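Local structure of ABC transporter periplasmic-binding protein YtfQ (Mycobacterium smegmatis, 6HBM) at residues Val149-Thr154 / Val209-Asp214. The protein probably serves as the substrate-binding component of an ABC importer for carbohydrates, and here holds alpha-L-arabinofuranose. Numbering follows the deposited sequence.
With AHR (alpha-L-arabinofuranose), chain J.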
ATOM      1  N   VAL A 149      19.217  -3.509  -1.585  1.00 81.13           N
ATOM      2  CA  VAL A 149      18.676  -3.254  -2.916  1.00 80.12           C
ATOM      3  C   VAL A 149      17.197  -2.900  -2.678  1.00 82.32           C
ATOM      4  O   VAL A 149      16.505  -3.629  -1.964  1.00 81.34           O
ATOM      5  CB  VAL A 149      18.928  -4.473  -3.860  1.00 83.82           C
ATOM      6  CG1 VAL A 149      17.657  -4.997  -4.514  1.00 83.57           C
ATOM      7  CG2 VAL A 149      19.964  -4.138  -4.923  1.00 83.55           C
ATOM      8  N   GLN A 150      16.734  -1.752  -3.212  1.00 77.67           N
ATOM      9  CA  GLN A 150      15.361  -1.279  -3.008  1.00 76.25           C
ATOM     10  C   GLN A 150      14.542  -1.387  -4.280  1.00 76.37           C
ATOM     11  O   GLN A 150      14.919  -0.812  -5.300  1.00 74.72           O
ATOM     12  CB  GLN A 150      15.365   0.180  -2.524  1.00 77.88           C
ATOM     13  CG  GLN A 150      13.970   0.796  -2.304  1.00 94.66           C
ATOM     14  CD  GLN A 150      14.036   2.061  -1.490  1.00108.41           C
ATOM     15  OE1 GLN A 150      13.435   2.176  -0.419  1.00103.66           O
ATOM     16  NE2 GLN A 150      14.754   3.054  -1.992  1.00 99.19           N
ATOM     17  N   LEU A 151      13.398  -2.092  -4.206  1.00 71.57           N
ATOM     18  CA  LEU A 151      12.463  -2.221  -5.319  1.00 70.36           C
ATOM     19  C   LEU A 151      11.383  -1.194  -5.008  1.00 74.49           C
ATOM     20  O   LEU A 151      10.559  -1.432  -4.124  1.00 74.02           O
ATOM     21  CB  LEU A 151      11.905  -3.651  -5.398  1.00 69.78           C
ATOM     22  CG  LEU A 151      12.966  -4.726  -5.681  1.00 74.07           C
ATOM     23  CD1 LEU A 151      12.681  -5.992  -4.934  1.00 73.87           C
ATOM     24  CD2 LEU A 151      13.076  -5.010  -7.164  1.00 77.55           C
ATOM     25  N   GLU A 152      11.480   0.006  -5.628  1.00 71.06           N
ATOM     26  CA  GLU A 152      10.550   1.117  -5.374  1.00 71.22           C
ATOM     27  C   GLU A 152       9.172   0.885  -5.988  1.00 76.21           C
ATOM     28  O   GLU A 152       9.047   0.167  -6.969  1.00 75.97           O
ATOM     29  CB  GLU A 152      11.107   2.456  -5.910  1.00 72.79           C
ATOM     30  CG  GLU A 152      12.325   3.029  -5.199  1.00 84.72           C
ATOM     31  CD  GLU A 152      12.810   4.326  -5.830  1.00103.51           C
ATOM     32  OE1 GLU A 152      13.980   4.375  -6.274  1.00 70.15           O
ATOM     33  OE2 GLU A 152      12.013   5.292  -5.896  1.00105.33           O
ATOM     34  N   GLY A 153       8.161   1.555  -5.445  1.00 74.14           N
ATOM     35  CA  GLY A 153       6.794   1.479  -5.946  1.00 74.44           C
ATOM     36  C   GLY A 153       6.584   2.353  -7.162  1.00 79.24           C
ATOM     37  O   GLY A 153       7.535   2.947  -7.663  1.00 78.08           O
ATOM     38  N   THR A 154       5.334   2.457  -7.633  1.00 78.91           N
ATOM     39  CA  THR A 154       4.992   3.300  -8.785  1.00 80.75           C
ATOM     40  C   THR A 154       5.445   4.763  -8.514  1.00 86.17           C
ATOM     41  O   THR A 154       5.202   5.302  -7.433  1.00 86.55           O
ATOM     42  CB  THR A 154       3.471   3.191  -9.122  1.00 96.88           C
ATOM     43  OG1 THR A 154       3.158   1.867  -9.576  1.00 97.91           O
ATOM     44  CG2 THR A 154       3.022   4.197 -10.183  1.00 98.72           C
ATOM     45  N   VAL A 209      17.217  -7.343   0.420  1.00 74.89           N
ATOM     46  CA  VAL A 209      16.405  -6.623  -0.572  1.00 73.40           C
ATOM     47  C   VAL A 209      15.128  -6.105   0.091  1.00 73.91           C
ATOM     48  O   VAL A 209      14.486  -6.858   0.817  1.00 74.17           O
ATOM     49  CB  VAL A 209      16.141  -7.461  -1.865  1.00 76.59           C
ATOM     50  CG1 VAL A 209      16.043  -8.952  -1.571  1.00 76.38           C
ATOM     51  CG2 VAL A 209      14.912  -6.967  -2.634  1.00 75.84           C
ATOM     52  N   PHE A 210      14.779  -4.820  -0.141  1.00 66.77           N
ATOM     53  CA  PHE A 210      13.590  -4.194   0.441  1.00 65.73           C
ATOM     54  C   PHE A 210      12.541  -3.960  -0.629  1.00 68.55           C
ATOM     55  O   PHE A 210      12.715  -3.079  -1.477  1.00 67.05           O
ATOM     56  CB  PHE A 210      13.948  -2.873   1.144  1.00 67.46           C
ATOM     57  CG  PHE A 210      12.762  -2.014   1.553  1.00 68.04           C
ATOM     58  CD1 PHE A 210      11.741  -2.536   2.336  1.00 69.11           C
ATOM     59  CD2 PHE A 210      12.676  -0.683   1.156  1.00 69.10           C
ATOM     60  CE1 PHE A 210      10.654  -1.745   2.698  1.00 69.37           C
ATOM     61  CE2 PHE A 210      11.587   0.104   1.523  1.00 70.91           C
ATOM     62  CZ  PHE A 210      10.585  -0.430   2.289  1.00 68.31           C
ATOM     63  N   ALA A 211      11.442  -4.726  -0.580  1.00 65.46           N
ATOM     64  CA  ALA A 211      10.375  -4.586  -1.563  1.00 65.31           C
ATOM     65  C   ALA A 211       9.246  -3.783  -0.970  1.00 67.96           C
ATOM     66  O   ALA A 211       8.671  -4.197   0.034  1.00 67.30           O
ATOM     67  CB  ALA A 211       9.887  -5.955  -2.004  1.00 66.18           C
ATOM     68  N   GLN A 212       8.905  -2.635  -1.593  1.00 64.23           N
ATOM     69  CA  GLN A 212       7.833  -1.751  -1.091  1.00 63.82           C
ATOM     70  C   GLN A 212       6.401  -2.362  -1.186  1.00 68.04           C
ATOM     71  O   GLN A 212       5.438  -1.746  -0.727  1.00 68.00           O
ATOM     72  CB  GLN A 212       7.897  -0.358  -1.747  1.00 64.35           C
ATOM     73  CG  GLN A 212       9.038   0.490  -1.206  1.00 68.43           C
ATOM     74  CD  GLN A 212       9.192   1.767  -1.981  1.00 94.66           C
ATOM     75  OE1 GLN A 212       8.319   2.157  -2.761  1.00 88.66           O
ATOM     76  NE2 GLN A 212      10.319   2.442  -1.814  1.00 93.68           N
ATOM     77  N   ASN A 213       6.261  -3.576  -1.711  1.00 63.37           N
ATOM     78  CA  ASN A 213       4.991  -4.279  -1.710  1.00 62.62           C
ATOM     79  C   ASN A 213       5.359  -5.704  -1.985  1.00 67.60           C
ATOM     80  O   ASN A 213       6.107  -5.959  -2.930  1.00 67.58           O
ATOM     81  CB  ASN A 213       3.984  -3.640  -2.688  1.00 60.97           C
ATOM     82  CG  ASN A 213       3.803  -4.214  -4.075  1.00 63.70           C
ATOM     83  OD1 ASN A 213       4.745  -4.511  -4.817  1.00 48.54           O
ATOM     84  ND2 ASN A 213       2.568  -4.321  -4.493  1.00 51.44           N
ATOM     85  N   ASP A 214       5.001  -6.620  -1.093  1.00 64.96           N
ATOM     86  CA  ASP A 214       5.453  -8.005  -1.240  1.00 65.81           C
ATOM     87  C   ASP A 214       5.361  -8.543  -2.678  1.00 67.44           C
ATOM     88  O   ASP A 214       6.228  -9.308  -3.054  1.00 64.95           O
ATOM     89  CB  ASP A 214       4.760  -8.937  -0.241  1.00 69.18           C
ATOM     90  CG  ASP A 214       3.253  -8.916  -0.268  1.00 92.58           C
ATOM     91  OD1 ASP A 214       2.679  -8.298  -1.198  1.00 95.62           O
ATOM     92  OD2 ASP A 214       2.639  -9.512   0.643  1.00104.13           O
TER
HETATM   93  O5  AHR J 408      -1.692   2.155  -1.982  0.90 27.11           O
HETATM   94  C5  AHR J 408      -1.259   1.015  -1.263  0.90 21.69           C
HETATM   95  C4  AHR J 408      -0.389   0.203  -2.173  0.90 21.64           C
HETATM   96  O4  AHR J 408      -1.079  -0.009  -3.436  0.90 22.75           O
HETATM   97  C3  AHR J 408      -0.041  -1.198  -1.696  0.90 21.93           C
HETATM   98  O3  AHR J 408       1.002  -1.270  -0.736  0.90 20.81           O
HETATM   99  C2  AHR J 408       0.342  -1.844  -3.018  0.90 22.90           C
HETATM  100  O2  AHR J 408       0.524  -3.250  -2.901  0.90 21.83           O
HETATM  101  C1  AHR J 408      -0.811  -1.349  -3.899  0.90 24.16           C
HETATM  102  O1  AHR J 408      -0.534  -1.382  -5.322  0.90 23.74           O
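Q212 grips 149-154 just past the end of strand 208-211, meeting L151, G153 and Q150. Its backbone N donates to L151 O at 3.3 Å, a long but nearly straight bond (170°). CB already points toward 149-154 and passes that same carbonyl oxygen; chi1 of -74°, with CG beside the backbone N, then keeps CG near it, and the chain runs on extended. CD lies against E152 CA and G153 N. At the tip the amide divides its work: OE1 accepts from G153 N at 2.8 Å, the N-H arriving from above the carbonyl plane, while NE2 offers a weak bond to Q150 OE1 at 3.4 Å. The two glutamine amides stand almost perpendicular there, 81° apart.

Strands 146-152 and 208-211 run parallel as neighbours in the sheet of one lobe of a type I periplasmic binding protein fold, the chain between them running through helix 158-171, strand 177-184 on the far side of 146-152, and helix 189-202. F210 N reaches V149 O at 2.8 Å, and L151 N reaches F210 O at 3.0 Å. On the face with Q150, the F210 ring presents its CD2-CE2 edge to Q150 OE1, which lies in the ring plane; F167 of helix 158-171 stacks on the same ring, and Q150 NE2 is held by S182. V149, L151, V209 and A211 occupy the other face, where L151 CD1 touches both V209 CG2 and A211 CB and helix 189-202 packs on V149 and L151.

Immediately after Q212 the chain meets the sugar. N213 ND2 donates to O2 of the arabinofuranose at 2.8 Å, and N213 OD1 accepts from M216 N, capping helix 214-226 with the same amide that binds the ligand.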